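Local coordinates for periplasmic beta-glucosidase (PDB 6R5T), which probably hydrolyses terminal, non-reducing beta-D-glucosyl residues of beta-glucosides in the periplasm, releasing beta-D-glucose, at residues A382-L387 with R500-A505; P386-Q391 with L424-G429; P447-D452 with G478-M483. The protein carries 1 engineered substitution. One frame throughout, in Å; residues are numbered along the deposited sequence. Where two conformers were deposited one is given.

Contact 1 of 3, residues A382-L387 with R500-A505; sequences AVIGPL and RRLLKA
I384 pushes its CG2 methyl against the forked end of L502, with nearly equal reach to both branches: I384 CG2 lies 4.1 Å from L502 CD2 and also 4.1 Å from L502 CD1. The torsion of I384 decides which branch does the touching. With chi1 at -63°, CG1 stands anti to the carbonyl carbon, while CG2 takes the position anti to the backbone N and is the branch that faces the helix. L502 replies with CG anti to its own N (chi1 171°), which carries the fork off the helix 497-508 and toward the strand. The two side chains meet at a slant, and the contact is purely apolar. One residue further on, L502 CD2 comes within 4.1 Å of G385 CA, so the same methyl rests on a side chain and on bare backbone. P386 lies just beyond, its CD 4.6 Å from L502 CD2.

The site belongs to the alpha/beta sandwich of the glycoside hydrolase family 3 C-terminal domain: strand 380-384 sits between the parallel strands 423-427 and 472-478, and helix 497-508 follows 472-478 and leads on to strand 513-518 in a beta-alpha-beta connection. G385, the first residue after the strand, has a phi of 129°, a backbone shape well suited to a residue lacking a side chain. L502 also packs on L460 and A463 of helix 456-468, which covers the same face of the sheet, and L503 beside it reaches A475 and V477 of strand 472-478. R501 NH2 forms a salt bridge with E457 OE1 of helix 456-468, and K504 makes a cation-pi contact with W527 of helix 526-531.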
loop_
_atom_site.group_PDB
_atom_site.type_symbol
_atom_site.label_atom_id
_atom_site.label_comp_id
_atom_site.label_asym_id
_atom_site.label_seq_id
_atom_site.Cartn_x
_atom_site.Cartn_y
_atom_site.Cartn_z
ATOM N N ALA A 382 0.284 -9.411 -40.816
ATOM C CA ALA A 382 0.361 -10.566 -39.883
ATOM C C ALA A 382 -0.412 -10.195 -38.604
ATOM O O ALA A 382 -0.169 -9.119 -38.046
ATOM C CB ALA A 382 1.770 -10.945 -39.574
ATOM N N VAL A 383 -1.363 -11.035 -38.210
ATOM C CA VAL A 383 -2.181 -10.820 -36.987
ATOM C C VAL A 383 -1.753 -11.921 -36.023
ATOM O O VAL A 383 -1.972 -13.123 -36.291
ATOM C CB VAL A 383 -3.678 -10.837 -37.292
ATOM C CG1 VAL A 383 -4.469 -10.614 -36.017
ATOM C CG2 VAL A 383 -4.026 -9.843 -38.370
ATOM N N ILE A 384 -1.096 -11.540 -34.945
ATOM C CA ILE A 384 -0.346 -12.488 -34.117
ATOM C C ILE A 384 -0.675 -12.275 -32.643
ATOM O O ILE A 384 -0.697 -11.128 -32.211
ATOM C CB ILE A 384 1.183 -12.394 -34.380
ATOM C CG1 ILE A 384 1.478 -12.779 -35.844
ATOM C CG2 ILE A 384 1.960 -13.229 -33.418
ATOM C CD1 ILE A 384 2.901 -12.532 -36.256
ATOM N N GLY A 385 -0.848 -13.374 -31.911
ATOM C CA GLY A 385 -0.963 -13.314 -30.444
ATOM C C GLY A 385 -2.184 -14.060 -29.936
ATOM O O GLY A 385 -3.146 -14.279 -30.681
ATOM N N PRO A 386 -2.153 -14.429 -28.647
ATOM C CA PRO A 386 -3.219 -15.277 -28.080
ATOM C C PRO A 386 -4.564 -14.571 -27.926
ATOM O O PRO A 386 -5.549 -15.246 -27.720
ATOM C CB PRO A 386 -2.632 -15.710 -26.742
ATOM C CG PRO A 386 -1.628 -14.640 -26.385
ATOM C CD PRO A 386 -1.048 -14.206 -27.712
ATOM N N LEU A 387 -4.608 -13.258 -28.038
ATOM C CA LEU A 387 -5.896 -12.537 -27.915
ATOM C C LEU A 387 -6.484 -12.199 -29.279
ATOM O O LEU A 387 -7.630 -11.718 -29.345
ATOM C CB LEU A 387 -5.670 -11.330 -27.008
ATOM C CG LEU A 387 -5.377 -11.773 -25.570
ATOM C CD1 LEU A 387 -4.818 -10.654 -24.752
ATOM C CD2 LEU A 387 -6.635 -12.362 -24.914
ATOM N N ARG A 500 5.596 -11.487 -23.854
ATOM C CA ARG A 500 6.721 -10.515 -24.004
ATOM C C ARG A 500 7.856 -11.184 -24.778
ATOM O O ARG A 500 8.497 -10.498 -25.585
ATOM C CB ARG A 500 7.234 -10.021 -22.651
ATOM C CG ARG A 500 6.210 -9.156 -21.954
ATOM C CD ARG A 500 6.699 -8.410 -20.714
ATOM N NE ARG A 500 6.778 -9.345 -19.643
ATOM C CZ ARG A 500 7.892 -9.910 -19.214
ATOM N NH1 ARG A 500 9.049 -9.523 -19.719
ATOM N NH2 ARG A 500 7.842 -10.797 -18.239
ATOM N N ARG A 501 8.046 -12.487 -24.595
ATOM C CA ARG A 501 9.066 -13.224 -25.391
ATOM C C ARG A 501 8.680 -13.133 -26.869
ATOM O O ARG A 501 9.572 -12.892 -27.738
ATOM C CB ARG A 501 9.099 -14.670 -24.907
ATOM C CG ARG A 501 10.198 -15.484 -25.563
ATOM C CD ARG A 501 10.189 -16.863 -24.925
ATOM N NE ARG A 501 11.208 -17.685 -25.569
ATOM C CZ ARG A 501 11.267 -19.014 -25.487
ATOM N NH1 ARG A 501 10.332 -19.693 -24.848
ATOM N NH2 ARG A 501 12.232 -19.657 -26.122
ATOM N N LEU A 502 7.414 -13.350 -27.179
ATOM C CA LEU A 502 6.848 -13.210 -28.551
ATOM C C LEU A 502 7.138 -11.811 -29.101
ATOM O O LEU A 502 7.623 -11.640 -30.245
ATOM C CB LEU A 502 5.345 -13.543 -28.525
ATOM C CG LEU A 502 4.553 -13.247 -29.783
ATOM C CD1 LEU A 502 5.045 -14.138 -30.917
ATOM C CD2 LEU A 502 3.075 -13.448 -29.516
ATOM N N LEU A 503 6.803 -10.769 -28.314
ATOM C CA LEU A 503 6.977 -9.380 -28.788
ATOM C C LEU A 503 8.464 -9.120 -29.053
ATOM O O LEU A 503 8.740 -8.464 -30.057
ATOM C CB LEU A 503 6.474 -8.404 -27.718
ATOM C CG LEU A 503 4.962 -8.371 -27.495
ATOM C CD1 LEU A 503 4.643 -7.271 -26.495
ATOM C CD2 LEU A 503 4.182 -8.165 -28.758
ATOM N N LYS A 504 9.367 -9.588 -28.210
ATOM C CA LYS A 504 10.817 -9.312 -28.406
ATOM C C LYS A 504 11.255 -9.981 -29.715
ATOM O O LYS A 504 12.020 -9.385 -30.507
ATOM C CB LYS A 504 11.648 -9.795 -27.234
ATOM C CG LYS A 504 11.528 -8.875 -26.018
ATOM C CD LYS A 504 12.208 -9.352 -24.756
ATOM C CE LYS A 504 11.772 -8.482 -23.586
ATOM N NZ LYS A 504 12.668 -8.608 -22.412
ATOM N N ALA A 505 10.794 -11.196 -29.943
ATOM C CA ALA A 505 11.167 -11.922 -31.188
ATOM C C ALA A 505 10.558 -11.233 -32.395
ATOM O O ALA A 505 11.238 -11.084 -33.439
ATOM C CB ALA A 505 10.756 -13.375 -31.063
#

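Contact 2 of 3, residues P386-Q391 with L424-G429; sequences PLAKSQ and LLYAKG
Y426, near the end of strand 423-427, lays its ring across the chain of K389, joining an outermost strand of the alpha/beta sandwich sheet to the loop that follows its neighbour, strand 380-384. K389 CE hangs almost over the ring centre, 3.7 Å from the centroid of Y426, as a CH-pi contact. Beyond it K389 NZ stands 4.2 Å from the same centroid, a cation-pi contact 26° off the ring normal; the ammonium has a second aromatic partner in Y411. The extended aliphatic chain of K389 thus runs over one face, while the backbone N of K428 lies above the opposite face, toward the rim. At the ring edge, A388 CB meets Y426 CE1 at 4.0 Å. Water 2, in the ring plane, bridges Y426 OH (2.7 Å) and K389 N (3.0 Å), tying the phenol to the loop backbone.

K428 follows, its CG anti to the backbone N (chi1 -166°), and its extended chain runs past P386, with K428 CE 4.1 Å from P386 CB. At the tip, K428 NZ bonds to E450 O and only weakly to water 1, which donates to P386 O at 2.9 Å.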
loop_
_atom_site.group_PDB
_atom_site.type_symbol
_atom_site.label_atom_id
_atom_site.label_comp_id
_atom_site.label_asym_id
_atom_site.label_seq_id
_atom_site.Cartn_x
_atom_site.Cartn_y
_atom_site.Cartn_z
ATOM N N PRO A 386 -2.153 -14.429 -28.647
ATOM C CA PRO A 386 -3.219 -15.277 -28.080
ATOM C C PRO A 386 -4.564 -14.571 -27.926
ATOM O O PRO A 386 -5.549 -15.246 -27.720
ATOM C CB PRO A 386 -2.632 -15.710 -26.742
ATOM C CG PRO A 386 -1.628 -14.640 -26.385
ATOM C CD PRO A 386 -1.048 -14.206 -27.712
ATOM N N LEU A 387 -4.608 -13.258 -28.038
ATOM C CA LEU A 387 -5.896 -12.537 -27.915
ATOM C C LEU A 387 -6.484 -12.199 -29.279
ATOM O O LEU A 387 -7.630 -11.718 -29.345
ATOM C CB LEU A 387 -5.670 -11.330 -27.008
ATOM C CG LEU A 387 -5.377 -11.773 -25.570
ATOM C CD1 LEU A 387 -4.818 -10.654 -24.752
ATOM C CD2 LEU A 387 -6.635 -12.362 -24.914
ATOM N N ALA A 388 -5.783 -12.493 -30.378
ATOM C CA ALA A 388 -6.269 -12.080 -31.702
ATOM C C ALA A 388 -7.591 -12.722 -32.093
ATOM O O ALA A 388 -8.400 -12.012 -32.733
ATOM C CB ALA A 388 -5.212 -12.389 -32.719
ATOM N N LYS A 389 -7.721 -14.030 -31.829
ATOM C CA LYS A 389 -8.950 -14.775 -32.165
ATOM C C LYS A 389 -9.741 -15.170 -30.910
ATOM O O LYS A 389 -10.558 -16.129 -30.997
ATOM C CB LYS A 389 -8.578 -16.025 -32.954
ATOM C CG LYS A 389 -8.166 -15.728 -34.366
ATOM C CD LYS A 389 -8.145 -16.989 -35.211
ATOM C CE LYS A 389 -7.795 -16.697 -36.651
ATOM N NZ LYS A 389 -7.890 -17.944 -37.459
ATOM N N SER A 390 -9.600 -14.445 -29.816
ATOM C CA SER A 390 -10.315 -14.792 -28.583
ATOM C C SER A 390 -11.667 -14.092 -28.493
ATOM O O SER A 390 -11.706 -12.859 -28.309
ATOM C CB SER A 390 -9.479 -14.477 -27.387
ATOM O OG SER A 390 -10.196 -14.875 -26.241
ATOM N N GLN A 391 -12.752 -14.842 -28.613
ATOM C CA GLN A 391 -14.098 -14.308 -28.342
ATOM C C GLN A 391 -14.339 -14.223 -26.844
ATOM O O GLN A 391 -14.978 -13.292 -26.437
ATOM C CB GLN A 391 -15.143 -15.221 -28.981
ATOM C CG GLN A 391 -15.203 -15.047 -30.490
ATOM C CD GLN A 391 -16.205 -15.947 -31.160
ATOM O OE1 GLN A 391 -16.175 -17.164 -30.934
ATOM N NE2 GLN A 391 -17.069 -15.354 -31.980
ATOM N N LEU A 424 -4.678 -11.131 -44.681
ATOM C CA LEU A 424 -4.308 -11.332 -43.263
ATOM C C LEU A 424 -3.628 -12.673 -43.083
ATOM O O LEU A 424 -4.071 -13.695 -43.679
ATOM C CB LEU A 424 -5.577 -11.288 -42.412
ATOM C CG LEU A 424 -6.417 -10.029 -42.504
ATOM C CD1 LEU A 424 -7.582 -10.148 -41.541
ATOM C CD2 LEU A 424 -5.563 -8.797 -42.205
ATOM N N LEU A 425 -2.586 -12.706 -42.275
ATOM C CA LEU A 425 -1.885 -13.960 -41.945
ATOM C C LEU A 425 -1.946 -14.095 -40.433
ATOM O O LEU A 425 -1.557 -13.157 -39.763
ATOM C CB LEU A 425 -0.434 -13.875 -42.397
ATOM C CG LEU A 425 -0.183 -13.471 -43.845
ATOM C CD1 LEU A 425 1.310 -13.369 -44.056
ATOM C CD2 LEU A 425 -0.787 -14.483 -44.808
ATOM N N TYR A 426 -2.305 -15.251 -39.944
ATOM C CA TYR A 426 -2.538 -15.470 -38.506
ATOM C C TYR A 426 -1.509 -16.420 -37.927
ATOM O O TYR A 426 -1.201 -17.448 -38.522
ATOM C CB TYR A 426 -3.953 -15.997 -38.270
ATOM C CG TYR A 426 -4.154 -16.454 -36.854
ATOM C CD1 TYR A 426 -4.229 -15.519 -35.837
ATOM C CD2 TYR A 426 -4.196 -17.792 -36.504
ATOM C CE1 TYR A 426 -4.427 -15.899 -34.523
ATOM C CE2 TYR A 426 -4.388 -18.191 -35.196
ATOM C CZ TYR A 426 -4.507 -17.246 -34.193
ATOM O OH TYR A 426 -4.611 -17.645 -32.901
ATOM N N ALA A 427 -1.078 -16.162 -36.701
ATOM C CA ALA A 427 -0.345 -17.109 -35.868
ATOM C C ALA A 427 -0.633 -16.789 -34.418
ATOM O O ALA A 427 -0.557 -15.607 -34.037
ATOM C CB ALA A 427 1.135 -17.046 -36.125
ATOM N N LYS A 428 -0.932 -17.808 -33.643
ATOM C CA LYS A 428 -1.197 -17.570 -32.215
ATOM C C LYS A 428 0.037 -16.992 -31.532
ATOM O O LYS A 428 -0.133 -16.084 -30.641
ATOM C CB LYS A 428 -1.628 -18.852 -31.531
ATOM C CG LYS A 428 -2.217 -18.590 -30.168
ATOM C CD LYS A 428 -2.774 -19.782 -29.554
ATOM C CE LYS A 428 -3.252 -19.469 -28.161
ATOM N NZ LYS A 428 -4.219 -20.483 -27.723
ATOM N N GLY A 429 1.238 -17.528 -31.788
ATOM C CA GLY A 429 2.465 -16.907 -31.264
ATOM C C GLY A 429 2.871 -17.356 -29.890
ATOM O O GLY A 429 4.023 -17.634 -29.668
HETATM O O HOH W 1 -5.820 -17.766 -26.236
HETATM O O HOH W 2 -5.441 -15.854 -31.094
#

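Contact 3 of 3, residues P447-D452 with G478-M483; sequences PEVEVD and GESQGM
E448 reaches from the loop before helix 456-468 to Q481, in a short 3-10 turn just past the C-terminal end of strand 472-478, so the contact joins two loops at one rim of the alpha/beta sandwich. Along the extended side chain, E448 CB lies 4.1 Å from Q481 NE2 and CG keeps a similar distance from that nitrogen. CD draws in to 3.6 Å of Q481 NE2, and the tip makes the bond: Q481 NE2 donates to E448 OE2 at 3.1 Å with an N-H...O angle of 153°. The acceptor is met from well above the carboxylate plane, 72° out of it, although OE2 lies close to the plane of the amide. The two flat groups are also strongly turned against each other, and E448 OE1 stays 4.3 Å from Q481 NE2.

Q481 gets there by folding: CG lies between the backbone N and the carbonyl carbon, and the chain bends at chi2 (73°), bringing the amide back toward the 447-452 loop. Its NE2 also donates to water 3, at 3.1 Å, so this nitrogen grips both the side chain and, through the water, the backbone of E448. The turn itself is closed by a bond from M483 N to S480 O, and Q481 N is held by D393 OD1. M483 packs on F600 of the second subunit. Beside the polar pair, V449 CG2 touches S480 OG at 4.1 Å. Water 3 completes its bridge by donating to E448 O at 2.8 Å.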
loop_
_atom_site.group_PDB
_atom_site.type_symbol
_atom_site.label_atom_id
_atom_site.label_comp_id
_atom_site.label_asym_id
_atom_site.label_seq_id
_atom_site.Cartn_x
_atom_site.Cartn_y
_atom_site.Cartn_z
ATOM N N PRO A 447 -13.370 -23.854 -18.308
ATOM C CA PRO A 447 -12.264 -23.804 -19.251
ATOM C C PRO A 447 -12.402 -22.517 -20.066
ATOM O O PRO A 447 -13.151 -22.490 -20.959
ATOM C CB PRO A 447 -12.496 -25.035 -20.127
ATOM C CG PRO A 447 -14.001 -25.164 -20.135
ATOM C CD PRO A 447 -14.366 -24.859 -18.696
ATOM N N GLU A 448 -11.656 -21.483 -19.685
ATOM C CA GLU A 448 -11.798 -20.134 -20.280
ATOM C C GLU A 448 -10.628 -19.807 -21.199
ATOM O O GLU A 448 -10.726 -18.795 -21.875
ATOM C CB GLU A 448 -11.938 -19.094 -19.158
ATOM C CG GLU A 448 -13.281 -19.237 -18.480
ATOM C CD GLU A 448 -13.675 -18.287 -17.360
ATOM O OE1 GLU A 448 -14.860 -18.350 -16.987
ATOM O OE2 GLU A 448 -12.814 -17.548 -16.794
ATOM N N VAL A 449 -9.544 -20.580 -21.162
ATOM C CA VAL A 449 -8.328 -20.299 -21.944
ATOM C C VAL A 449 -7.999 -21.528 -22.783
ATOM O O VAL A 449 -7.651 -22.524 -22.193
ATOM C CB VAL A 449 -7.157 -19.923 -21.035
ATOM C CG1 VAL A 449 -5.866 -19.758 -21.802
ATOM C CG2 VAL A 449 -7.515 -18.646 -20.278
ATOM N N GLU A 450 -7.938 -21.312 -24.091
ATOM C CA GLU A 450 -7.509 -22.328 -25.079
ATOM C C GLU A 450 -5.997 -22.428 -25.002
ATOM O O GLU A 450 -5.280 -21.411 -25.179
ATOM C CB GLU A 450 -7.916 -21.945 -26.497
ATOM C CG GLU A 450 -9.389 -21.605 -26.649
ATOM C CD GLU A 450 -10.049 -21.999 -27.967
ATOM O OE1 GLU A 450 -11.185 -21.525 -28.229
ATOM O OE2 GLU A 450 -9.444 -22.804 -28.723
ATOM N N VAL A 451 -5.499 -23.611 -24.717
ATOM C CA VAL A 451 -4.061 -23.856 -24.609
ATOM C C VAL A 451 -3.652 -24.562 -25.902
ATOM O O VAL A 451 -4.183 -25.675 -26.220
ATOM C CB VAL A 451 -3.775 -24.668 -23.338
ATOM C CG1 VAL A 451 -2.309 -24.966 -23.214
ATOM C CG2 VAL A 451 -4.292 -23.918 -22.100
ATOM N N ASP A 452 -2.795 -23.911 -26.671
ATOM C CA ASP A 452 -2.144 -24.554 -27.819
ATOM C C ASP A 452 -1.209 -25.580 -27.213
ATOM O O ASP A 452 -0.401 -25.265 -26.343
ATOM C CB ASP A 452 -1.404 -23.522 -28.653
ATOM C CG ASP A 452 -0.903 -24.068 -29.981
ATOM O OD1 ASP A 452 -0.147 -25.079 -29.976
ATOM O OD2 ASP A 452 -1.230 -23.450 -30.982
ATOM N N GLY A 478 -1.806 -9.270 -24.199
ATOM C CA GLY A 478 -2.130 -8.679 -22.898
ATOM C C GLY A 478 -2.709 -9.736 -21.978
ATOM O O GLY A 478 -2.239 -10.864 -21.970
ATOM N N GLU A 479 -3.747 -9.397 -21.243
ATOM C CA GLU A 479 -4.341 -10.284 -20.223
ATOM C C GLU A 479 -5.536 -11.017 -20.801
ATOM O O GLU A 479 -6.248 -10.470 -21.633
ATOM C CB GLU A 479 -4.817 -9.491 -18.990
ATOM C CG GLU A 479 -3.734 -8.716 -18.286
ATOM C CD GLU A 479 -4.305 -7.932 -17.092
ATOM O OE1 GLU A 479 -5.399 -7.348 -17.234
ATOM O OE2 GLU A 479 -3.621 -7.915 -16.017
ATOM N N SER A 480 -5.764 -12.239 -20.370
ATOM C CA SER A 480 -7.063 -12.885 -20.520
ATOM C C SER A 480 -8.008 -12.331 -19.457
ATOM O O SER A 480 -7.559 -11.759 -18.442
ATOM C CB SER A 480 -6.941 -14.392 -20.471
ATOM O OG SER A 480 -6.521 -14.827 -19.185
ATOM N N GLN A 481 -9.319 -12.429 -19.711
ATOM C CA GLN A 481 -10.265 -11.687 -18.847
ATOM C C GLN A 481 -10.243 -12.291 -17.436
ATOM O O GLN A 481 -10.525 -11.561 -16.491
ATOM C CB GLN A 481 -11.658 -11.624 -19.481
ATOM C CG GLN A 481 -12.271 -12.967 -19.790
ATOM C CD GLN A 481 -12.769 -13.785 -18.635
ATOM O OE1 GLN A 481 -13.314 -13.261 -17.670
ATOM N NE2 GLN A 481 -12.585 -15.099 -18.731
ATOM N N GLY A 482 -9.903 -13.566 -17.286
ATOM C CA GLY A 482 -9.833 -14.165 -15.937
ATOM C C GLY A 482 -8.631 -13.680 -15.143
ATOM O O GLY A 482 -8.534 -14.057 -13.941
ATOM N N MET A 483 -7.736 -12.889 -15.746
ATOM C CA MET A 483 -6.618 -12.268 -14.985
ATOM C C MET A 483 -7.091 -10.974 -14.348
ATOM O O MET A 483 -6.372 -10.468 -13.487
ATOM C CB MET A 483 -5.428 -11.932 -15.867
ATOM C CG MET A 483 -4.792 -13.176 -16.460
ATOM S SD MET A 483 -3.385 -12.749 -17.502
ATOM C CE MET A 483 -2.946 -14.356 -18.158
HETATM O O HOH W 3 -10.615 -16.163 -20.873
#

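Overall arrangement
All three contacts belong to the family 3 C-terminal domain. Contacts 1 and 2 share P386 and L387 and have centres about 9 Å apart; the neighbouring strands 380-384 and 423-427 join them, with probable hydrogen bonds from V383 N to L425 O (2.6 Å) and from G385 N to A427 O (3.1 Å). Contact 3 lies about 15 Å from contact 1 and about 13 Å from contact 2, centre to centre. The K428 ammonium of contact 2 links it to the 447-452 loop of contact 3. None of the contacts lines the sugar pocket; the E448 side chain is about 10 Å from a bound galactose and that of Q481 about 13 Å from a bound glucose.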